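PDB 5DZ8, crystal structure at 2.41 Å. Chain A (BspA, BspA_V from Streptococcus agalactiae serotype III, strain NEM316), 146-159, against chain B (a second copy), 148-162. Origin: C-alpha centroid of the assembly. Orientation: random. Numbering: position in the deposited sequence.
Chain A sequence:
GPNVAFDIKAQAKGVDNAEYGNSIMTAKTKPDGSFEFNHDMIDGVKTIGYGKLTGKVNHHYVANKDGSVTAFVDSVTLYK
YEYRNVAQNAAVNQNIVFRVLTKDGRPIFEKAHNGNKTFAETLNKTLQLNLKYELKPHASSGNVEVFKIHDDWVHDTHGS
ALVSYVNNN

Chain A 146-159: VFKIHDDWVHDTHG
Chain B (148-162) KIHDDWVHDTHGSAL

Antiparallel pairing of one strand with its own copy tends to repeat each side-chain contact about a twofold centre, and the two BspA chains illustrate both the rule and its limits. The strands running through A:Val154 and B:Val154 are antiparallel, their axes at 164° and 4.7 Å apart at closest approach. A:Val154 faces B:Val154 at the centre, and residue numbers across the register sum to 308: A:His150 lies opposite B:His158, A:His158 opposite B:His150. Backbones are extended: in chain A phi is -87° to -162° and psi 89° to 174°, except A:Val146 (psi -22°); in chain B phi is -83° to -153° and psi 98° to 156°, except B:Asp151 (70°) and B:Gly159 (-165°).

The ladder includes A:Ile149 N to B:Gly159 O (2.9 Å) and B:Gly159 N to A:Ile149 O (2.8 Å), repeated across the twofold by A:Gly159 N to B:Ile149 O (2.8 Å) and B:Ile149 N to A:Gly159 O (3.1 Å). Nearer the centre, A:His155 N donates to B:Trp153 O (2.8 Å) and B:His155 N to A:Trp153 O (2.9 Å).

The face bearing the valines also carries the histidines. All four of positions 150 and 158 adopt chi1 m (-60° to -74°), which brings the ring ends nearer the partner strand. At a non-hydrogen-bonded pair the CA atoms are close, 4.5 Å for A:His150 and B:His158, so the rings can lie flat on one another: face to face, centroids 3.5 Å apart, planes at 12°. A:His158 and B:His150 form an offset stack at 3.5 Å and 15°. Each His158 is held at its edge by an aspartate, B:His158 NE2 donating to A:Asp152 OD2 at 2.5 Å and A:His158 NE2 to B:Asp152 OD2 at 2.8 Å. Both Asp152 side chains are m with chi2 near -10°, turning their carboxylates across the interface. The valines are both t, with A:Val154 CG2 4.3 Å from B:Val154 CG2.

On the other face, symmetry breaks at Trp153. A:Trp153 is m (chi1 -84°, chi2 106°) and its end leads away, whereas poorly ordered B:Trp153 is t (chi2 38°), placing its CE3 3.3 Å from A:His155 CB. Both His155 residues are t, but chi2 is 124° in A and -121° in B.

Between the faces, the aspartates differ too: A:Asp156 OD1 lies 3.2 Å from B:Asp152 OD2, a close like-charge approach, while A:Asp152 OD2 and B:Asp156 OD1 are 3.8 Å apart. Water 1 donates to A:Asp151 O (2.9 Å) and B:His155 O (3.1 Å) and accepts from B:Thr157 OG1 (2.7 Å).

At the far end, A:Phe147 takes p (chi2 86°), setting its ring face under B:Ala161 CB, 3.4 Å from A:Phe147 CZ.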

ATOM      1  N   VAL A 146      -3.808  18.964  13.006  1.00 32.86           N
ATOM      2  CA  VAL A 146      -2.538  19.015  13.762  1.00 32.10           C
ATOM      3  C   VAL A 146      -1.625  17.860  13.410  1.00 30.58           C
ATOM      4  O   VAL A 146      -0.437  17.948  13.671  1.00 31.77           O
ATOM      5  CB  VAL A 146      -2.768  19.152  15.300  1.00 29.77           C
ATOM      6  CG1 VAL A 146      -3.519  20.458  15.588  1.00 30.61           C
ATOM      7  CG2 VAL A 146      -3.625  18.004  15.834  1.00 30.35           C
ATOM      8  N   PHE A 147      -2.170  16.767  12.872  1.00 30.45           N
ATOM      9  CA  PHE A 147      -1.351  15.732  12.245  1.00 29.78           C
ATOM     10  C   PHE A 147      -2.199  14.876  11.375  1.00 31.83           C
ATOM     11  O   PHE A 147      -3.403  15.074  11.343  1.00 31.53           O
ATOM     12  CB  PHE A 147      -0.558  14.902  13.281  1.00 30.73           C
ATOM     13  CG  PHE A 147      -1.402  14.195  14.331  1.00 30.26           C
ATOM     14  CD1 PHE A 147      -1.931  12.961  14.095  1.00 31.44           C
ATOM     15  CD2 PHE A 147      -1.579  14.738  15.571  1.00 29.57           C
ATOM     16  CE1 PHE A 147      -2.648  12.305  15.064  1.00 30.31           C
ATOM     17  CE2 PHE A 147      -2.312  14.111  16.550  1.00 26.29           C
ATOM     18  CZ  PHE A 147      -2.879  12.907  16.289  1.00 27.54           C
ATOM     19  N   LYS A 148      -1.583  13.951  10.625  1.00 35.96           N
ATOM     20  CA  LYS A 148      -2.345  13.057   9.752  1.00 36.32           C
ATOM     21  C   LYS A 148      -2.136  11.670  10.189  1.00 32.37           C
ATOM     22  O   LYS A 148      -1.142  11.408  10.798  1.00 29.49           O
ATOM     23  CB  LYS A 148      -1.903  13.150   8.300  1.00 41.63           C
ATOM     24  CG  LYS A 148      -2.143  14.482   7.650  1.00 44.25           C
ATOM     25  CD  LYS A 148      -1.911  14.378   6.151  1.00 47.56           C
ATOM     26  CE  LYS A 148      -1.583  15.714   5.526  1.00 48.91           C
ATOM     27  NZ  LYS A 148      -2.798  16.535   5.402  1.00 50.85           N
ATOM     28  N   ILE A 149      -3.064  10.793   9.798  1.00 34.24           N
ATOM     29  CA  ILE A 149      -3.057   9.371  10.134  1.00 35.54           C
ATOM     30  C   ILE A 149      -3.398   8.512   8.927  1.00 37.04           C
ATOM     31  O   ILE A 149      -4.324   8.853   8.177  1.00 37.77           O
ATOM     32  CB  ILE A 149      -4.105   9.024  11.194  1.00 38.51           C
ATOM     33  CG1 ILE A 149      -3.833   9.769  12.495  1.00 47.08           C
ATOM     34  CG2 ILE A 149      -4.049   7.543  11.537  1.00 42.26           C
ATOM     35  CD1 ILE A 149      -5.090   9.966  13.335  1.00 49.24           C
ATOM     36  N   HIS A 150      -2.652   7.414   8.754  1.00 36.63           N
ATOM     37  CA  HIS A 150      -2.917   6.399   7.731  1.00 39.04           C
ATOM     38  C   HIS A 150      -3.128   5.053   8.418  1.00 38.01           C
ATOM     39  O   HIS A 150      -2.337   4.605   9.226  1.00 38.01           O
ATOM     40  CB  HIS A 150      -1.793   6.248   6.684  1.00 40.59           C
ATOM     41  CG  HIS A 150      -1.497   7.484   5.896  1.00 44.75           C
ATOM     42  ND1 HIS A 150      -0.357   7.621   5.123  1.00 44.65           N
ATOM     43  CD2 HIS A 150      -2.174   8.652   5.770  1.00 48.39           C
ATOM     44  CE1 HIS A 150      -0.349   8.818   4.557  1.00 45.73           C
ATOM     45  NE2 HIS A 150      -1.446   9.458   4.921  1.00 49.05           N
ATOM     46  N   ASP A 151      -4.213   4.396   8.091  1.00 43.91           N
ATOM     47  CA  ASP A 151      -4.459   3.092   8.638  1.00 51.54           C
ATOM     48  C   ASP A 151      -4.953   2.230   7.497  1.00 53.10           C
ATOM     49  O   ASP A 151      -6.153   2.204   7.208  1.00 53.71           O
ATOM     50  CB  ASP A 151      -5.477   3.203   9.756  1.00 56.97           C
ATOM     51  CG  ASP A 151      -5.726   1.886  10.441  1.00 62.55           C
ATOM     52  OD1 ASP A 151      -4.735   1.115  10.713  1.00 70.79           O
ATOM     53  OD2 ASP A 151      -6.927   1.656  10.719  1.00 64.91           O
ATOM     54  N   ASP A 152      -4.001   1.547   6.861  1.00 46.98           N
ATOM     55  CA  ASP A 152      -4.184   0.958   5.552  1.00 46.18           C
ATOM     56  C   ASP A 152      -4.105  -0.568   5.606  1.00 47.15           C
ATOM     57  O   ASP A 152      -3.355  -1.138   6.416  1.00 45.77           O
ATOM     58  CB  ASP A 152      -3.115   1.557   4.624  1.00 44.23           C
ATOM     59  CG  ASP A 152      -3.341   3.060   4.394  1.00 47.15           C
ATOM     60  OD1 ASP A 152      -4.402   3.568   4.847  1.00 44.61           O
ATOM     61  OD2 ASP A 152      -2.486   3.754   3.784  1.00 43.18           O
ATOM     62  N   TRP A 153      -4.909  -1.208   4.764  1.00 43.05           N
ATOM     63  CA  TRP A 153      -4.793  -2.648   4.444  1.00 48.05           C
ATOM     64  C   TRP A 153      -3.976  -2.827   3.150  1.00 45.82           C
ATOM     65  O   TRP A 153      -4.314  -2.241   2.127  1.00 51.88           O
ATOM     66  CB  TRP A 153      -6.185  -3.304   4.269  1.00 48.66           C
ATOM     67  CG  TRP A 153      -6.841  -3.731   5.549  1.00 57.26           C
ATOM     68  CD1 TRP A 153      -7.903  -3.126   6.177  1.00 62.31           C
ATOM     69  CD2 TRP A 153      -6.465  -4.847   6.391  1.00 56.20           C
ATOM     70  NE1 TRP A 153      -8.204  -3.801   7.346  1.00 58.16           N
ATOM     71  CE2 TRP A 153      -7.342  -4.859   7.490  1.00 55.76           C
ATOM     72  CE3 TRP A 153      -5.472  -5.821   6.315  1.00 62.35           C
ATOM     73  CZ2 TRP A 153      -7.271  -5.820   8.484  1.00 56.95           C
ATOM     74  CZ3 TRP A 153      -5.392  -6.776   7.314  1.00 62.85           C
ATOM     75  CH2 TRP A 153      -6.287  -6.765   8.384  1.00 63.48           C
ATOM     76  N   VAL A 154      -2.910  -3.614   3.197  1.00 43.12           N
ATOM     77  CA  VAL A 154      -2.042  -3.862   2.041  1.00 46.40           C
ATOM     78  C   VAL A 154      -2.116  -5.319   1.621  1.00 46.47           C
ATOM     79  O   VAL A 154      -1.916  -6.197   2.427  1.00 47.33           O
ATOM     80  CB  VAL A 154      -0.592  -3.509   2.375  1.00 51.19           C
ATOM     81  CG1 VAL A 154       0.322  -3.783   1.186  1.00 51.80           C
ATOM     82  CG2 VAL A 154      -0.532  -2.040   2.783  1.00 55.64           C
ATOM     83  N   HIS A 155      -2.410  -5.561   0.353  1.00 49.28           N
ATOM     84  CA  HIS A 155      -2.422  -6.905  -0.254  1.00 54.71           C
ATOM     85  C   HIS A 155      -1.372  -6.947  -1.383  1.00 55.11           C
ATOM     86  O   HIS A 155      -1.594  -6.397  -2.467  1.00 51.95           O
ATOM     87  CB  HIS A 155      -3.793  -7.178  -0.830  1.00 55.33           C
ATOM     88  CG  HIS A 155      -3.963  -8.548  -1.398  1.00 68.28           C
ATOM     89  ND1 HIS A 155      -4.956  -9.401  -0.970  1.00 77.09           N
ATOM     90  CD2 HIS A 155      -3.305  -9.200  -2.382  1.00 71.65           C
ATOM     91  CE1 HIS A 155      -4.898 -10.526  -1.657  1.00 73.61           C
ATOM     92  NE2 HIS A 155      -3.900 -10.431  -2.514  1.00 73.72           N
ATOM     93  N   ASP A 156      -0.262  -7.626  -1.108  1.00 59.79           N
ATOM     94  CA  ASP A 156       0.916  -7.650  -1.944  1.00 57.92           C
ATOM     95  C   ASP A 156       1.069  -9.039  -2.551  1.00 65.84           C
ATOM     96  O   ASP A 156       1.548  -9.941  -1.855  1.00 70.06           O
ATOM     97  CB  ASP A 156       2.149  -7.347  -1.111  1.00 54.13           C
ATOM     98  CG  ASP A 156       2.356  -5.842  -0.846  1.00 69.41           C
ATOM     99  OD1 ASP A 156       1.712  -4.971  -1.481  1.00 74.72           O
ATOM    100  OD2 ASP A 156       3.189  -5.515   0.032  1.00 77.67           O
ATOM    101  N   THR A 157       0.639  -9.213  -3.815  1.00 60.85           N
ATOM    102  CA  THR A 157       0.968 -10.418  -4.609  1.00 57.10           C
ATOM    103  C   THR A 157       2.324 -10.221  -5.345  1.00 56.92           C
ATOM    104  O   THR A 157       2.369  -9.709  -6.462  1.00 55.62           O
ATOM    105  CB  THR A 157      -0.151 -10.758  -5.612  1.00 62.91           C
ATOM    106  OG1 THR A 157      -1.415 -10.857  -4.941  1.00 59.39           O
ATOM    107  CG2 THR A 157       0.126 -12.094  -6.319  1.00 69.91           C
ATOM    108  N   HIS A 158       3.429 -10.587  -4.693  1.00 54.44           N
ATOM    109  CA  HIS A 158       4.780 -10.471  -5.247  1.00 50.01           C
ATOM    110  C   HIS A 158       5.242 -11.793  -5.870  1.00 58.68           C
ATOM    111  O   HIS A 158       5.339 -12.808  -5.184  1.00 69.22           O
ATOM    112  CB  HIS A 158       5.736  -9.992  -4.174  1.00 52.80           C
ATOM    113  CG  HIS A 158       5.558  -8.547  -3.867  1.00 59.96           C
ATOM    114  ND1 HIS A 158       6.612  -7.709  -3.584  1.00 58.56           N
ATOM    115  CD2 HIS A 158       4.448  -7.765  -3.901  1.00 56.31           C
ATOM    116  CE1 HIS A 158       6.158  -6.479  -3.425  1.00 58.75           C
ATOM    117  NE2 HIS A 158       4.847  -6.487  -3.619  1.00 50.66           N
ATOM    118  N   GLY A 159       5.528 -11.756  -7.175  1.00 62.53           N
ATOM    119  CA  GLY A 159       5.701 -12.955  -8.017  1.00 56.73           C
ATOM    120  C   GLY A 159       6.936 -12.912  -8.904  1.00 48.75           C
ATOM    121  O   GLY A 159       7.634 -11.902  -9.038  1.00 42.38           O
TER
ATOM    122  N   LYS B 148      10.571  -9.911 -12.322  1.00 38.30           N
ATOM    123  CA  LYS B 148       9.660  -9.945 -11.174  1.00 42.56           C
ATOM    124  C   LYS B 148       8.431  -9.107 -11.490  1.00 40.35           C
ATOM    125  O   LYS B 148       8.522  -8.228 -12.326  1.00 42.20           O
ATOM    126  CB  LYS B 148      10.392  -9.414  -9.938  1.00 44.28           C
ATOM    127  CG  LYS B 148      11.520 -10.307  -9.432  1.00 49.81           C
ATOM    128  CD  LYS B 148      11.957  -9.899  -8.012  1.00 52.03           C
ATOM    129  CE  LYS B 148      13.467  -9.914  -7.817  1.00 50.69           C
ATOM    130  NZ  LYS B 148      13.959 -11.317  -7.754  1.00 53.29           N
ATOM    131  N   ILE B 149       7.304  -9.419 -10.843  1.00 37.68           N
ATOM    132  CA  ILE B 149       6.063  -8.654 -10.877  1.00 39.83           C
ATOM    133  C   ILE B 149       5.476  -8.434  -9.455  1.00 48.32           C
ATOM    134  O   ILE B 149       5.511  -9.354  -8.606  1.00 49.89           O
ATOM    135  CB  ILE B 149       4.985  -9.405 -11.639  1.00 43.76           C
ATOM    136  CG1 ILE B 149       5.366  -9.558 -13.101  1.00 49.18           C
ATOM    137  CG2 ILE B 149       3.656  -8.694 -11.608  1.00 48.57           C
ATOM    138  CD1 ILE B 149       4.574 -10.684 -13.750  1.00 56.60           C
ATOM    139  N   HIS B 150       4.920  -7.230  -9.222  1.00 45.02           N
ATOM    140  CA  HIS B 150       4.176  -6.861  -8.009  1.00 47.53           C
ATOM    141  C   HIS B 150       2.832  -6.404  -8.465  1.00 51.07           C
ATOM    142  O   HIS B 150       2.746  -5.465  -9.290  1.00 57.55           O
ATOM    143  CB  HIS B 150       4.791  -5.677  -7.289  1.00 50.87           C
ATOM    144  CG  HIS B 150       6.171  -5.926  -6.783  1.00 54.37           C
ATOM    145  ND1 HIS B 150       7.038  -4.903  -6.458  1.00 55.13           N
ATOM    146  CD2 HIS B 150       6.843  -7.079  -6.562  1.00 55.11           C
ATOM    147  CE1 HIS B 150       8.178  -5.417  -6.036  1.00 55.97           C
ATOM    148  NE2 HIS B 150       8.086  -6.734  -6.091  1.00 56.49           N
ATOM    149  N   ASP B 151       1.789  -7.038  -7.934  1.00 53.57           N
ATOM    150  CA  ASP B 151       0.418  -6.644  -8.210  1.00 63.80           C
ATOM    151  C   ASP B 151      -0.306  -6.295  -6.925  1.00 66.68           C
ATOM    152  O   ASP B 151      -1.238  -6.993  -6.494  1.00 69.91           O
ATOM    153  CB  ASP B 151      -0.314  -7.719  -8.984  1.00 71.32           C
ATOM    154  CG  ASP B 151      -1.708  -7.283  -9.404  1.00 88.51           C
ATOM    155  OD1 ASP B 151      -1.904  -6.068  -9.749  1.00 95.62           O
ATOM    156  OD2 ASP B 151      -2.596  -8.176  -9.377  1.00 90.87           O
ATOM    157  N   ASP B 152       0.126  -5.162  -6.372  1.00 67.01           N
ATOM    158  CA  ASP B 152      -0.266  -4.681  -5.047  1.00 67.00           C
ATOM    159  C   ASP B 152      -1.536  -3.843  -5.031  1.00 73.55           C
ATOM    160  O   ASP B 152      -1.936  -3.197  -6.008  1.00 75.74           O
ATOM    161  CB  ASP B 152       0.895  -3.904  -4.417  1.00 62.32           C
ATOM    162  CG  ASP B 152       2.163  -4.730  -4.398  1.00 63.41           C
ATOM    163  OD1 ASP B 152       2.016  -5.947  -4.676  1.00 59.83           O
ATOM    164  OD2 ASP B 152       3.272  -4.196  -4.148  1.00 56.34           O
ATOM    165  N   TRP B 153      -2.146  -3.844  -3.867  1.00 78.02           N
ATOM    166  CA  TRP B 153      -3.508  -3.442  -3.721  1.00 69.79           C
ATOM    167  C   TRP B 153      -3.558  -2.877  -2.305  1.00 61.18           C
ATOM    168  O   TRP B 153      -3.288  -3.589  -1.352  1.00 54.68           O
ATOM    169  CB  TRP B 153      -4.329  -4.695  -3.958  1.00 72.39           C
ATOM    170  CG  TRP B 153      -5.755  -4.549  -3.837  1.00 88.98           C
ATOM    171  CD1 TRP B 153      -6.513  -3.488  -4.236  1.00 94.54           C
ATOM    172  CD2 TRP B 153      -6.657  -5.526  -3.317  1.00104.18           C
ATOM    173  NE1 TRP B 153      -7.843  -3.734  -3.964  1.00 98.67           N
ATOM    174  CE2 TRP B 153      -7.956  -4.979  -3.397  1.00113.26           C
ATOM    175  CE3 TRP B 153      -6.495  -6.811  -2.775  1.00104.56           C
ATOM    176  CZ2 TRP B 153      -9.096  -5.681  -2.942  1.00117.15           C
ATOM    177  CZ3 TRP B 153      -7.621  -7.508  -2.317  1.00108.51           C
ATOM    178  CH2 TRP B 153      -8.904  -6.940  -2.406  1.00108.05           C
ATOM    179  N   VAL B 154      -3.782  -1.569  -2.202  1.00 56.80           N
ATOM    180  CA  VAL B 154      -3.952  -0.892  -0.922  1.00 55.07           C
ATOM    181  C   VAL B 154      -5.371  -0.382  -0.756  1.00 50.67           C
ATOM    182  O   VAL B 154      -5.885   0.315  -1.627  1.00 49.54           O
ATOM    183  CB  VAL B 154      -3.032   0.327  -0.778  1.00 54.20           C
ATOM    184  CG1 VAL B 154      -3.239   0.980   0.593  1.00 56.64           C
ATOM    185  CG2 VAL B 154      -1.573  -0.075  -0.953  1.00 58.92           C
ATOM    186  N   HIS B 155      -5.991  -0.700   0.373  1.00 52.01           N
ATOM    187  CA  HIS B 155      -7.223  -0.024   0.788  1.00 56.59           C
ATOM    188  C   HIS B 155      -6.891   1.092   1.796  1.00 54.59           C
ATOM    189  O   HIS B 155      -6.588   0.809   2.946  1.00 60.20           O
ATOM    190  CB  HIS B 155      -8.247  -1.013   1.358  1.00 60.35           C
ATOM    191  CG  HIS B 155      -9.447  -0.324   1.932  1.00 81.28           C
ATOM    192  ND1 HIS B 155      -9.833  -0.460   3.251  1.00 89.57           N
ATOM    193  CD2 HIS B 155     -10.283   0.594   1.390  1.00 88.08           C
ATOM    194  CE1 HIS B 155     -10.888   0.301   3.479  1.00 88.90           C
ATOM    195  NE2 HIS B 155     -11.178   0.955   2.367  1.00 91.98           N
ATOM    196  N   ASP B 156      -6.957   2.345   1.349  1.00 53.24           N
ATOM    197  CA  ASP B 156      -6.535   3.524   2.113  1.00 54.14           C
ATOM    198  C   ASP B 156      -7.627   3.966   3.040  1.00 50.88           C
ATOM    199  O   ASP B 156      -8.718   4.211   2.554  1.00 53.64           O
ATOM    200  CB  ASP B 156      -6.365   4.750   1.180  1.00 61.96           C
ATOM    201  CG  ASP B 156      -5.317   4.555   0.116  1.00 81.15           C
ATOM    202  OD1 ASP B 156      -4.116   4.575   0.483  1.00 83.84           O
ATOM    203  OD2 ASP B 156      -5.690   4.418  -1.088  1.00 87.73           O
ATOM    204  N   THR B 157      -7.360   4.116   4.339  1.00 51.43           N
ATOM    205  CA  THR B 157      -8.132   5.063   5.202  1.00 46.43           C
ATOM    206  C   THR B 157      -7.171   6.116   5.699  1.00 44.60           C
ATOM    207  O   THR B 157      -6.402   5.874   6.635  1.00 47.28           O
ATOM    208  CB  THR B 157      -8.791   4.414   6.421  1.00 53.29           C
ATOM    209  OG1 THR B 157      -9.528   3.253   6.011  1.00 53.80           O
ATOM    210  CG2 THR B 157      -9.707   5.422   7.145  1.00 51.87           C
ATOM    211  N   HIS B 158      -7.157   7.254   5.027  1.00 39.54           N
ATOM    212  CA  HIS B 158      -6.244   8.316   5.357  1.00 41.99           C
ATOM    213  C   HIS B 158      -7.060   9.455   5.947  1.00 44.75           C
ATOM    214  O   HIS B 158      -8.105   9.773   5.416  1.00 53.67           O
ATOM    215  CB  HIS B 158      -5.532   8.785   4.101  1.00 40.78           C
ATOM    216  CG  HIS B 158      -4.520   7.811   3.588  1.00 44.23           C
ATOM    217  ND1 HIS B 158      -3.641   8.120   2.575  1.00 43.81           N
ATOM    218  CD2 HIS B 158      -4.236   6.535   3.953  1.00 46.22           C
ATOM    219  CE1 HIS B 158      -2.861   7.086   2.340  1.00 42.34           C
ATOM    220  NE2 HIS B 158      -3.206   6.106   3.158  1.00 44.79           N
ATOM    221  N   GLY B 159      -6.587  10.058   7.039  1.00 42.98           N
ATOM    222  CA  GLY B 159      -7.226  11.237   7.580  1.00 39.99           C
ATOM    223  C   GLY B 159      -6.359  12.189   8.365  1.00 37.28           C
ATOM    224  O   GLY B 159      -5.120  12.149   8.328  1.00 34.40           O
ATOM    225  N   SER B 160      -7.050  13.066   9.076  1.00 34.55           N
ATOM    226  CA  SER B 160      -6.429  14.120   9.821  1.00 35.04           C
ATOM    227  C   SER B 160      -6.937  14.065  11.242  1.00 34.55           C
ATOM    228  O   SER B 160      -8.121  13.738  11.467  1.00 34.18           O
ATOM    229  CB  SER B 160      -6.813  15.460   9.211  1.00 37.24           C
ATOM    230  OG  SER B 160      -6.199  15.619   7.981  1.00 47.96           O
ATOM    231  N   ALA B 161      -6.069  14.377  12.195  1.00 32.71           N
ATOM    232  CA  ALA B 161      -6.521  14.666  13.557  1.00 33.69           C
ATOM    233  C   ALA B 161      -6.778  16.195  13.604  1.00 33.04           C
ATOM    234  O   ALA B 161      -5.896  16.942  13.249  1.00 29.21           O
ATOM    235  CB  ALA B 161      -5.459  14.281  14.559  1.00 33.48           C
ATOM    236  N   LEU B 162      -7.955  16.616  14.070  1.00 28.95           N
ATOM    237  CA  LEU B 162      -8.410  17.988  14.012  1.00 30.15           C
ATOM    238  C   LEU B 162      -8.754  18.390  15.414  1.00 29.23           C
ATOM    239  O   LEU B 162      -9.533  17.689  16.073  1.00 27.68           O
ATOM    240  CB  LEU B 162      -9.691  18.074  13.142  1.00 32.26           C
ATOM    241  CG  LEU B 162      -9.587  17.537  11.695  1.00 36.26           C
ATOM    242  CD1 LEU B 162     -10.937  17.202  11.121  1.00 39.40           C
ATOM    243  CD2 LEU B 162      -8.916  18.538  10.756  1.00 35.90           C
TER
HETATM  244  O   HOH W   1      -8.145   0.924   5.589  1.00 44.93           O